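Long-range contacts in ribosomal protein S2-related protein (Deinococcus radiodurans, PDB 2JH3), which binds a [4Fe-4S] cluster and probably acts as a sirohydrochlorin ferrochelatase-like enzyme: residues L321-L330 and W355-L366; A20-R31 and V44-E52. All coordinates share one frame; numbering follows the deposited sequence.

Contact 1 (L321-L330 and W355-L366); sequences LQTVVTPEGL and WRAVLSPADLRL
Thr323 and Arg356 lie side by side on one face of a parallel strand pair, their side chains pointing the same way. With Arg356 CG between the backbone N and the carbonyl carbon (chi1 78°), the bend at chi3 turns the guanidinium toward Thr323, and Arg356 NH2 donates to Thr323 OG1 at 3.1 Å, the oxygen lying in the guanidinium plane. Val358 CG2 lies above one face of that group, offset toward the rim, while NE forms a salt bridge with Glu307. Were Arg356 shortened to an alanine, Glu307 would probably lose its charged mate and Thr323 OG1 this donor. Between the strands the backbone ladder is regular: Val324 N reaches Arg356 O at 2.9 Å, and Val358 N reaches Val324 O at 2.8 Å.

On the other face, apolar residues receive the helix that follows the first strand. Leu330 crosses Trp355 at a slant, CD1 standing 3.4 Å from ring atom CZ3, and its other methyl, CD2, meets Ala357 CB at 4.0 Å; the small alanine makes room for this branch. Pro327, suited to the first turn of a helix, sets CB 3.9 Å from Leu366 CG. Thr326 caps that helix by accepting from Gly329 N, and a water joins Val325 O, Ser360 N and Asp363 OD2 where both strands give way to helices.

The pair belongs to a beta-alpha-beta unit in which helix 327-333 links edge strand 322-324 to strand 355-359; strand 305-310 flanks the latter antiparallel, and helix 275-290 packs against Leu364.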
loop_
_atom_site.group_PDB
_atom_site.type_symbol
_atom_site.label_atom_id
_atom_site.label_comp_id
_atom_site.label_asym_id
_atom_site.label_seq_id
_atom_site.Cartn_x
_atom_site.Cartn_y
_atom_site.Cartn_z
ATOM N N LEU A 321 -12.049 20.114 -6.167
ATOM C CA LEU A 321 -12.584 18.803 -5.800
ATOM C C LEU A 321 -13.832 18.413 -6.597
ATOM O O LEU A 321 -14.610 19.271 -6.915
ATOM C CB LEU A 321 -12.881 18.795 -4.309
ATOM C CG LEU A 321 -11.663 19.067 -3.414
ATOM C CD1 LEU A 321 -12.109 19.233 -1.996
ATOM C CD2 LEU A 321 -10.621 17.963 -3.573
ATOM N N GLN A 322 -14.035 17.118 -6.863
ATOM C CA GLN A 322 -15.276 16.641 -7.474
ATOM C C GLN A 322 -16.317 16.516 -6.351
ATOM O O GLN A 322 -16.083 15.867 -5.361
ATOM C CB GLN A 322 -15.064 15.322 -8.210
ATOM C CG GLN A 322 -16.346 14.717 -8.714
ATOM C CD GLN A 322 -16.162 13.423 -9.464
ATOM O OE1 GLN A 322 -15.024 12.961 -9.704
ATOM N NE2 GLN A 322 -17.281 12.850 -9.893
ATOM N N THR A 323 -17.444 17.180 -6.492
ATOM C CA THR A 323 -18.513 17.174 -5.476
ATOM C C THR A 323 -19.531 16.154 -5.778
ATOM O O THR A 323 -20.045 16.103 -6.932
ATOM C CB THR A 323 -19.248 18.547 -5.442
ATOM O OG1 THR A 323 -18.331 19.527 -5.038
ATOM C CG2 THR A 323 -20.398 18.588 -4.402
ATOM N N VAL A 324 -19.930 15.392 -4.761
ATOM C CA VAL A 324 -21.101 14.547 -4.832
ATOM C C VAL A 324 -22.010 14.853 -3.709
ATOM O O VAL A 324 -21.584 15.427 -2.659
ATOM C CB VAL A 324 -20.741 13.071 -4.729
ATOM C CG1 VAL A 324 -20.059 12.586 -6.032
ATOM C CG2 VAL A 324 -19.885 12.776 -3.527
ATOM N N VAL A 325 -23.267 14.438 -3.861
ATOM C CA VAL A 325 -24.271 14.887 -2.903
ATOM C C VAL A 325 -25.154 13.739 -2.440
ATOM O O VAL A 325 -26.183 13.985 -1.835
ATOM C CB VAL A 325 -25.112 16.078 -3.496
ATOM C CG1 VAL A 325 -24.242 17.285 -3.776
ATOM C CG2 VAL A 325 -25.888 15.615 -4.738
ATOM N N THR A 326 -24.818 12.491 -2.810
ATOM C CA THR A 326 -25.601 11.303 -2.439
ATOM C C THR A 326 -24.635 10.284 -1.783
ATOM O O THR A 326 -23.426 10.293 -2.032
ATOM C CB THR A 326 -26.247 10.578 -3.668
ATOM O OG1 THR A 326 -25.205 10.191 -4.543
ATOM C CG2 THR A 326 -27.141 11.498 -4.443
ATOM N N PRO A 327 -25.127 9.475 -0.867
ATOM C CA PRO A 327 -24.306 8.351 -0.303
ATOM C C PRO A 327 -23.748 7.428 -1.340
ATOM O O PRO A 327 -22.598 6.958 -1.290
ATOM C CB PRO A 327 -25.324 7.616 0.574
ATOM C CG PRO A 327 -26.317 8.630 0.904
ATOM C CD PRO A 327 -26.418 9.594 -0.168
ATOM N N GLU A 328 -24.544 7.189 -2.377
ATOM C CA GLU A 328 -24.137 6.270 -3.426
ATOM C C GLU A 328 -23.033 6.852 -4.307
ATOM O O GLU A 328 -22.140 6.104 -4.799
ATOM C CB GLU A 328 -25.358 5.870 -4.297
ATOM C CG GLU A 328 -26.460 5.038 -3.614
ATOM C CD GLU A 328 -27.515 5.852 -2.793
ATOM O OE1 GLU A 328 -27.376 7.081 -2.668
ATOM O OE2 GLU A 328 -28.525 5.253 -2.315
ATOM N N GLY A 329 -23.097 8.133 -4.587
ATOM C CA GLY A 329 -22.011 8.821 -5.266
ATOM C C GLY A 329 -20.677 8.796 -4.529
ATOM O O GLY A 329 -19.598 8.636 -5.132
ATOM N N LEU A 330 -20.752 9.084 -3.239
ATOM C CA LEU A 330 -19.591 8.976 -2.344
ATOM C C LEU A 330 -18.993 7.578 -2.360
ATOM O O LEU A 330 -17.772 7.446 -2.449
ATOM C CB LEU A 330 -20.019 9.318 -0.936
ATOM C CG LEU A 330 -19.025 9.162 0.227
ATOM C CD1 LEU A 330 -17.756 9.891 -0.098
ATOM C CD2 LEU A 330 -19.601 9.694 1.483
ATOM N N TRP A 355 -12.060 14.445 -3.964
ATOM C CA TRP A 355 -13.513 14.440 -3.874
ATOM C C TRP A 355 -14.020 15.203 -2.662
ATOM O O TRP A 355 -13.274 15.437 -1.695
ATOM C CB TRP A 355 -14.008 13.007 -3.874
ATOM C CG TRP A 355 -13.493 12.228 -2.671
ATOM C CD1 TRP A 355 -12.379 11.501 -2.629
ATOM C CD2 TRP A 355 -14.083 12.126 -1.357
ATOM N NE1 TRP A 355 -12.197 10.977 -1.418
ATOM C CE2 TRP A 355 -13.212 11.370 -0.587
ATOM C CE3 TRP A 355 -15.247 12.626 -0.767
ATOM C CZ2 TRP A 355 -13.477 11.043 0.759
ATOM C CZ3 TRP A 355 -15.518 12.300 0.550
ATOM C CH2 TRP A 355 -14.626 11.554 1.306
ATOM N N ARG A 356 -15.280 15.639 -2.692
ATOM C CA ARG A 356 -15.971 16.145 -1.470
ATOM C C ARG A 356 -17.455 15.754 -1.472
ATOM O O ARG A 356 -18.109 15.834 -2.506
ATOM C CB ARG A 356 -15.824 17.664 -1.281
ATOM C CG ARG A 356 -16.686 18.544 -2.097
ATOM C CD ARG A 356 -16.286 19.970 -2.126
ATOM N NE ARG A 356 -17.019 20.786 -1.143
ATOM C CZ ARG A 356 -18.212 21.340 -1.335
ATOM N NH1 ARG A 356 -18.751 22.073 -0.378
ATOM N NH2 ARG A 356 -18.834 21.226 -2.497
ATOM N N ALA A 357 -17.973 15.272 -0.364
ATOM C CA ALA A 357 -19.357 14.909 -0.333
ATOM C C ALA A 357 -20.089 15.910 0.493
ATOM O O ALA A 357 -19.666 16.200 1.627
ATOM C CB ALA A 357 -19.570 13.517 0.253
ATOM N N VAL A 358 -21.224 16.405 -0.007
ATOM C CA VAL A 358 -22.085 17.272 0.809
ATOM C C VAL A 358 -23.385 16.560 1.051
ATOM O O VAL A 358 -24.118 16.281 0.117
ATOM C CB VAL A 358 -22.264 18.636 0.153
ATOM C CG1 VAL A 358 -23.304 19.500 0.913
ATOM C CG2 VAL A 358 -20.966 19.381 0.129
ATOM N N LEU A 359 -23.634 16.160 2.309
ATOM C CA LEU A 359 -24.773 15.317 2.693
ATOM C C LEU A 359 -25.716 16.007 3.706
ATOM O O LEU A 359 -25.293 16.733 4.565
ATOM C CB LEU A 359 -24.312 13.983 3.345
ATOM C CG LEU A 359 -23.438 13.083 2.490
ATOM C CD1 LEU A 359 -23.077 11.787 3.162
ATOM C CD2 LEU A 359 -24.020 12.793 1.094
ATOM N N SER A 360 -27.012 15.793 3.504
ATOM C CA SER A 360 -27.995 16.201 4.432
ATOM C C SER A 360 -27.876 15.336 5.681
ATOM O O SER A 360 -27.302 14.236 5.629
ATOM C CB SER A 360 -29.343 15.970 3.761
ATOM O OG SER A 360 -29.605 14.592 3.686
ATOM N N PRO A 361 -28.396 15.821 6.804
ATOM C CA PRO A 361 -28.421 14.945 7.937
ATOM C C PRO A 361 -29.091 13.598 7.758
ATOM O O PRO A 361 -28.656 12.607 8.406
ATOM C CB PRO A 361 -29.208 15.774 9.005
ATOM C CG PRO A 361 -28.825 17.138 8.680
ATOM C CD PRO A 361 -28.819 17.195 7.172
ATOM N N ALA A 362 -30.139 13.535 6.941
ATOM C CA ALA A 362 -30.838 12.310 6.740
ATOM C C ALA A 362 -29.954 11.326 5.996
ATOM O O ALA A 362 -30.154 10.170 6.119
ATOM C CB ALA A 362 -32.150 12.526 5.910
ATOM N N ASP A 363 -29.018 11.811 5.183
ATOM C CA ASP A 363 -28.154 10.939 4.354
ATOM C C ASP A 363 -26.830 10.607 5.068
ATOM O O ASP A 363 -26.047 9.827 4.565
ATOM C CB ASP A 363 -27.849 11.614 3.049
ATOM C CG ASP A 363 -28.967 11.454 1.988
ATOM O OD1 ASP A 363 -29.828 10.551 2.145
ATOM O OD2 ASP A 363 -28.932 12.241 1.008
ATOM N N LEU A 364 -26.513 11.243 6.181
ATOM C CA LEU A 364 -25.193 11.051 6.812
ATOM C C LEU A 364 -24.873 9.620 7.165
ATOM O O LEU A 364 -23.759 9.133 6.899
ATOM C CB LEU A 364 -25.034 11.946 8.087
ATOM C CG LEU A 364 -23.632 12.032 8.764
ATOM C CD1 LEU A 364 -22.593 12.533 7.843
ATOM C CD2 LEU A 364 -23.722 12.978 10.023
ATOM N N ARG A 365 -25.834 8.925 7.780
ATOM C CA ARG A 365 -25.634 7.566 8.211
ATOM C C ARG A 365 -25.366 6.646 7.035
ATOM O O ARG A 365 -24.386 5.887 7.048
ATOM C CB ARG A 365 -26.837 7.072 8.978
ATOM C CG ARG A 365 -26.718 5.615 9.393
ATOM C CD ARG A 365 -27.733 5.206 10.408
ATOM N NE ARG A 365 -28.798 4.298 9.962
ATOM C CZ ARG A 365 -29.905 4.603 9.257
ATOM N NH1 ARG A 365 -30.143 5.824 8.734
ATOM N NH2 ARG A 365 -30.797 3.642 9.032
ATOM N N LEU A 366 -26.254 6.662 6.030
ATOM C CA LEU A 366 -25.975 5.828 4.816
ATOM C C LEU A 366 -24.671 6.188 4.162
ATOM O O LEU A 366 -23.966 5.336 3.769
ATOM C CB LEU A 366 -27.141 5.835 3.808
ATOM C CG LEU A 366 -27.043 4.822 2.635
ATOM C CD1 LEU A 366 -26.995 3.390 3.098
ATOM C CD2 LEU A 366 -28.226 5.052 1.637
HETATM O O HOH W 1 -27.425 14.327 0.701
#

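Contact 2 (A20-R31 and V44-E52); sequences ARATQQVAEALR and VLEGYWQQE
Arg31 reaches from the helix to the strand and grips Val44 O side-on with two nitrogens, NE and NH2, each 3.0 Å from that oxygen. Both approach from the same face of the carbonyl plane, while the oxygen lies in the guanidinium plane. Arg31 NH2 also donates a nearly straight hydrogen bond (169°), part of a salt bridge, to Glu46 OE2 at 3.0 Å, on the anti side of a carboxylate almost coplanar with the guanidinium. An arginine suits this place because its long, extended chain can serve a backbone oxygen and an acid together; NH1 is left to Glu328.

The tightly packed part is where the helix turns its alanines to the strand. Val44, with CG1 anti to the backbone N (chi1 -176°), sets that methyl 4.0 Å from Ala27 CB. Farther along, Ala20 CB sits 3.7 Å from Tyr48 CE2, and the Thr23 and Tyr48 side chains come from opposite directions, Thr23 CG2 ending 3.6 Å from Tyr48 OH. Buried Tyr48 OH donates to Glu46 OE1 at 3.0 Å, from above the carboxylate plane, so both carboxylate oxygens are engaged.

Gln24 marks the looser, partly exposed flank, approaching chiefly through CG, 3.3 Å from Tyr48 OH and near Glu46 OE1; Arg31, though partly exposed, is firmly held.

Helix 18-35 runs nearly antiparallel to edge strand 43-48, forming the beta-alpha-beta unit of parallel strands 5-10 and 43-48; helix 253-262 packs against Leu30.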
loop_
_atom_site.group_PDB
_atom_site.type_symbol
_atom_site.label_atom_id
_atom_site.label_comp_id
_atom_site.label_asym_id
_atom_site.label_seq_id
_atom_site.Cartn_x
_atom_site.Cartn_y
_atom_site.Cartn_z
ATOM N N ALA A 20 -20.635 -6.571 -7.697
ATOM C CA ALA A 20 -21.340 -5.776 -6.695
ATOM C C ALA A 20 -22.273 -4.741 -7.296
ATOM O O ALA A 20 -23.232 -4.325 -6.650
ATOM C CB ALA A 20 -20.329 -5.015 -5.795
ATOM N N ARG A 21 -21.971 -4.264 -8.508
ATOM C CA ARG A 21 -22.857 -3.269 -9.178
ATOM C C ARG A 21 -24.321 -3.708 -9.350
ATOM O O ARG A 21 -25.199 -2.899 -9.202
ATOM C CB ARG A 21 -22.275 -2.745 -10.514
ATOM C CG ARG A 21 -22.153 -1.228 -10.545
ATOM N NE ARG A 21 -21.830 -1.570 -13.519
ATOM C CZ ARG A 21 -21.056 -2.595 -13.862
ATOM N NH1 ARG A 21 -19.776 -2.390 -14.143
ATOM N NH2 ARG A 21 -21.563 -3.827 -13.920
ATOM N N ALA A 22 -24.592 -4.972 -9.632
ATOM C CA ALA A 22 -25.973 -5.464 -9.665
ATOM C C ALA A 22 -26.726 -5.268 -8.341
ATOM O O ALA A 22 -27.895 -4.818 -8.281
ATOM C CB ALA A 22 -25.992 -6.965 -10.038
ATOM N N THR A 23 -26.085 -5.684 -7.271
ATOM C CA THR A 23 -26.667 -5.515 -5.961
ATOM C C THR A 23 -26.850 -4.019 -5.641
ATOM O O THR A 23 -27.899 -3.638 -5.088
ATOM C CB THR A 23 -25.780 -6.177 -4.915
ATOM O OG1 THR A 23 -25.596 -7.544 -5.244
ATOM C CG2 THR A 23 -26.339 -6.085 -3.504
ATOM N N GLN A 24 -25.844 -3.197 -5.978
ATOM C CA GLN A 24 -25.875 -1.782 -5.712
ATOM C C GLN A 24 -26.898 -1.096 -6.497
ATOM O O GLN A 24 -27.514 -0.163 -5.972
ATOM C CB GLN A 24 -24.559 -1.079 -5.989
ATOM C CG GLN A 24 -23.439 -1.502 -5.106
ATOM C CD GLN A 24 -22.082 -0.987 -5.586
ATOM O OE1 GLN A 24 -21.934 -0.491 -6.700
ATOM N NE2 GLN A 24 -21.116 -1.070 -4.741
ATOM N N GLN A 25 -27.134 -1.585 -7.756
ATOM C CA GLN A 25 -28.138 -1.009 -8.662
ATOM C C GLN A 25 -29.545 -1.255 -8.078
ATOM O O GLN A 25 -30.343 -0.327 -8.042
ATOM C CB GLN A 25 -27.947 -1.549 -10.113
ATOM C CG GLN A 25 -26.962 -0.800 -11.054
ATOM O OE1 GLN A 25 -27.176 -2.126 -13.033
ATOM N NE2 GLN A 25 -25.119 -1.780 -12.512
ATOM N N VAL A 26 -29.843 -2.497 -7.638
ATOM C CA VAL A 26 -31.138 -2.798 -7.111
ATOM C C VAL A 26 -31.372 -2.011 -5.826
ATOM O O VAL A 26 -32.453 -1.432 -5.638
ATOM C CB VAL A 26 -31.361 -4.309 -6.844
ATOM C CG1 VAL A 26 -32.751 -4.528 -6.212
ATOM C CG2 VAL A 26 -31.293 -5.094 -8.084
ATOM N N ALA A 27 -30.377 -2.025 -4.925
ATOM C CA ALA A 27 -30.499 -1.342 -3.619
ATOM C C ALA A 27 -30.817 0.120 -3.790
ATOM O O ALA A 27 -31.738 0.657 -3.197
ATOM C CB ALA A 27 -29.215 -1.519 -2.804
ATOM N N GLU A 28 -30.072 0.764 -4.657
ATOM C CA GLU A 28 -30.289 2.161 -4.937
ATOM C C GLU A 28 -31.688 2.418 -5.549
ATOM O O GLU A 28 -32.345 3.364 -5.169
ATOM C CB GLU A 28 -29.139 2.758 -5.785
ATOM C CG GLU A 28 -29.361 4.311 -5.968
ATOM C CD GLU A 28 -28.312 5.043 -6.785
ATOM O OE1 GLU A 28 -28.472 6.284 -6.937
ATOM O OE2 GLU A 28 -27.344 4.413 -7.260
ATOM N N ALA A 29 -32.171 1.559 -6.461
ATOM C CA ALA A 29 -33.491 1.755 -7.062
ATOM C C ALA A 29 -34.629 1.705 -6.012
ATOM O O ALA A 29 -35.585 2.476 -6.058
ATOM C CB ALA A 29 -33.732 0.676 -8.121
ATOM N N LEU A 30 -34.497 0.770 -5.083
ATOM C CA LEU A 30 -35.451 0.516 -4.063
ATOM C C LEU A 30 -35.411 1.613 -2.988
ATOM O O LEU A 30 -36.462 1.978 -2.429
ATOM C CB LEU A 30 -35.185 -0.869 -3.460
ATOM C CG LEU A 30 -35.541 -2.097 -4.278
ATOM C CD1 LEU A 30 -35.293 -3.395 -3.508
ATOM C CD2 LEU A 30 -36.959 -2.012 -4.697
ATOM N N ARG A 31 -34.246 2.179 -2.709
ATOM C CA ARG A 31 -34.208 3.352 -1.803
ATOM C C ARG A 31 -34.904 4.568 -2.391
ATOM O O ARG A 31 -35.498 5.338 -1.653
ATOM C CB ARG A 31 -32.776 3.795 -1.440
ATOM C CG ARG A 31 -32.009 2.834 -0.654
ATOM C CD ARG A 31 -30.613 3.372 -0.385
ATOM N NE ARG A 31 -29.817 2.250 0.081
ATOM C CZ ARG A 31 -28.711 1.796 -0.510
ATOM N NH1 ARG A 31 -28.218 2.421 -1.593
ATOM N NH2 ARG A 31 -28.129 0.714 -0.059
ATOM N N VAL A 44 -32.715 0.103 3.174
ATOM C CA VAL A 44 -32.180 -0.946 2.290
ATOM C C VAL A 44 -30.662 -0.926 2.432
ATOM O O VAL A 44 -29.991 0.116 2.245
ATOM C CB VAL A 44 -32.612 -0.754 0.826
ATOM C CG1 VAL A 44 -32.133 -1.876 -0.037
ATOM C CG2 VAL A 44 -34.135 -0.607 0.720
ATOM N N LEU A 45 -30.137 -2.045 2.872
ATOM C CA LEU A 45 -28.721 -2.187 3.104
ATOM C C LEU A 45 -28.131 -3.261 2.172
ATOM O O LEU A 45 -28.882 -4.073 1.546
ATOM C CB LEU A 45 -28.489 -2.529 4.577
ATOM C CG LEU A 45 -28.937 -1.414 5.572
ATOM C CD1 LEU A 45 -28.577 -1.832 6.967
ATOM C CD2 LEU A 45 -28.348 -0.020 5.349
ATOM N N GLU A 46 -26.798 -3.280 2.117
ATOM C CA GLU A 46 -26.056 -4.213 1.273
ATOM C C GLU A 46 -25.109 -5.040 2.087
ATOM O O GLU A 46 -24.527 -4.575 3.085
ATOM C CB GLU A 46 -25.236 -3.460 0.249
ATOM C CG GLU A 46 -26.074 -2.691 -0.684
ATOM C CD GLU A 46 -25.305 -1.531 -1.340
ATOM O OE1 GLU A 46 -24.119 -1.732 -1.648
ATOM O OE2 GLU A 46 -25.895 -0.480 -1.610
ATOM N N GLY A 47 -24.928 -6.283 1.678
ATOM C CA GLY A 47 -23.826 -7.072 2.179
ATOM C C GLY A 47 -23.228 -7.968 1.099
ATOM O O GLY A 47 -23.894 -8.293 0.096
ATOM N N TYR A 48 -21.975 -8.372 1.301
ATOM C CA TYR A 48 -21.276 -9.156 0.268
ATOM C C TYR A 48 -20.498 -10.290 0.885
ATOM O O TYR A 48 -20.046 -10.209 2.009
ATOM C CB TYR A 48 -20.344 -8.274 -0.588
ATOM C CG TYR A 48 -21.064 -7.204 -1.302
ATOM C CD1 TYR A 48 -21.203 -5.982 -0.728
ATOM C CD2 TYR A 48 -21.660 -7.429 -2.558
ATOM C CE1 TYR A 48 -21.945 -4.967 -1.345
ATOM C CE2 TYR A 48 -22.426 -6.447 -3.168
ATOM C CZ TYR A 48 -22.543 -5.199 -2.559
ATOM O OH TYR A 48 -23.262 -4.188 -3.191
ATOM N N TRP A 49 -20.306 -11.342 0.120
ATOM C CA TRP A 49 -19.474 -12.422 0.544
ATOM C C TRP A 49 -17.982 -11.991 0.527
ATOM O O TRP A 49 -17.274 -12.218 1.499
ATOM C CB TRP A 49 -19.722 -13.652 -0.371
ATOM C CG TRP A 49 -18.989 -14.893 0.009
ATOM C CD1 TRP A 49 -18.274 -15.133 1.129
ATOM C CD2 TRP A 49 -18.802 -16.031 -0.830
ATOM N NE1 TRP A 49 -17.672 -16.376 1.067
ATOM C CE2 TRP A 49 -18.005 -16.949 -0.127
ATOM C CE3 TRP A 49 -19.262 -16.359 -2.089
ATOM C CZ2 TRP A 49 -17.658 -18.201 -0.652
ATOM C CZ3 TRP A 49 -18.930 -17.593 -2.601
ATOM C CH2 TRP A 49 -18.133 -18.491 -1.888
ATOM N N GLN A 50 -17.535 -11.374 -0.566
ATOM C CA GLN A 50 -16.121 -11.166 -0.839
ATOM C C GLN A 50 -15.655 -9.706 -0.700
ATOM O O GLN A 50 -14.530 -9.363 -1.120
ATOM C CB GLN A 50 -15.806 -11.685 -2.241
ATOM C CG GLN A 50 -15.971 -13.132 -2.319
ATOM C CD GLN A 50 -14.972 -13.837 -1.473
ATOM O OE1 GLN A 50 -13.773 -13.562 -1.572
ATOM N NE2 GLN A 50 -15.432 -14.727 -0.601
ATOM N N GLN A 51 -16.485 -8.831 -0.131
ATOM C CA GLN A 51 -16.084 -7.451 0.141
ATOM C C GLN A 51 -16.920 -6.822 1.207
ATOM O O GLN A 51 -17.905 -7.421 1.643
ATOM C CB GLN A 51 -16.101 -6.581 -1.137
ATOM C CG GLN A 51 -17.502 -6.344 -1.730
ATOM C CD GLN A 51 -17.424 -5.655 -3.064
ATOM O OE1 GLN A 51 -16.952 -6.187 -4.049
ATOM N NE2 GLN A 51 -17.912 -4.443 -3.102
ATOM N N GLU A 52 -16.493 -5.655 1.700
ATOM C CA GLU A 52 -17.265 -4.914 2.701
ATOM C C GLU A 52 -18.398 -4.126 2.014
ATOM O O GLU A 52 -18.187 -3.604 0.910
ATOM C CB GLU A 52 -16.372 -3.959 3.470
ATOM C CG GLU A 52 -15.345 -4.644 4.330
ATOM C CD GLU A 52 -14.702 -3.659 5.319
ATOM O OE1 GLU A 52 -14.358 -2.478 4.927
ATOM O OE2 GLU A 52 -14.619 -4.068 6.499
#

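Overall arrangement
From the N terminus, contact 2 comes first: after strand 5-10, helix 18-35 folds back on strand 43-48, closing a short loop within the first CbiX-like region. Contact 1 closes much later, bringing strand 322-324 and its following helix against strand 355-359 and helix 361-371 in the DR2241 stabilising domain. The two loops are in series, neither nested nor crossed. Their centres lie about 17 Å apart, yet they touch: Glu328 OE2 and Arg31 NH1 form a salt bridge of 2.9 Å, and Leu366 CD2 packs 3.6 Å from Arg31 CD. Arg31 thereby ties the edge of the chelatase-like sheet to the stabilising domain.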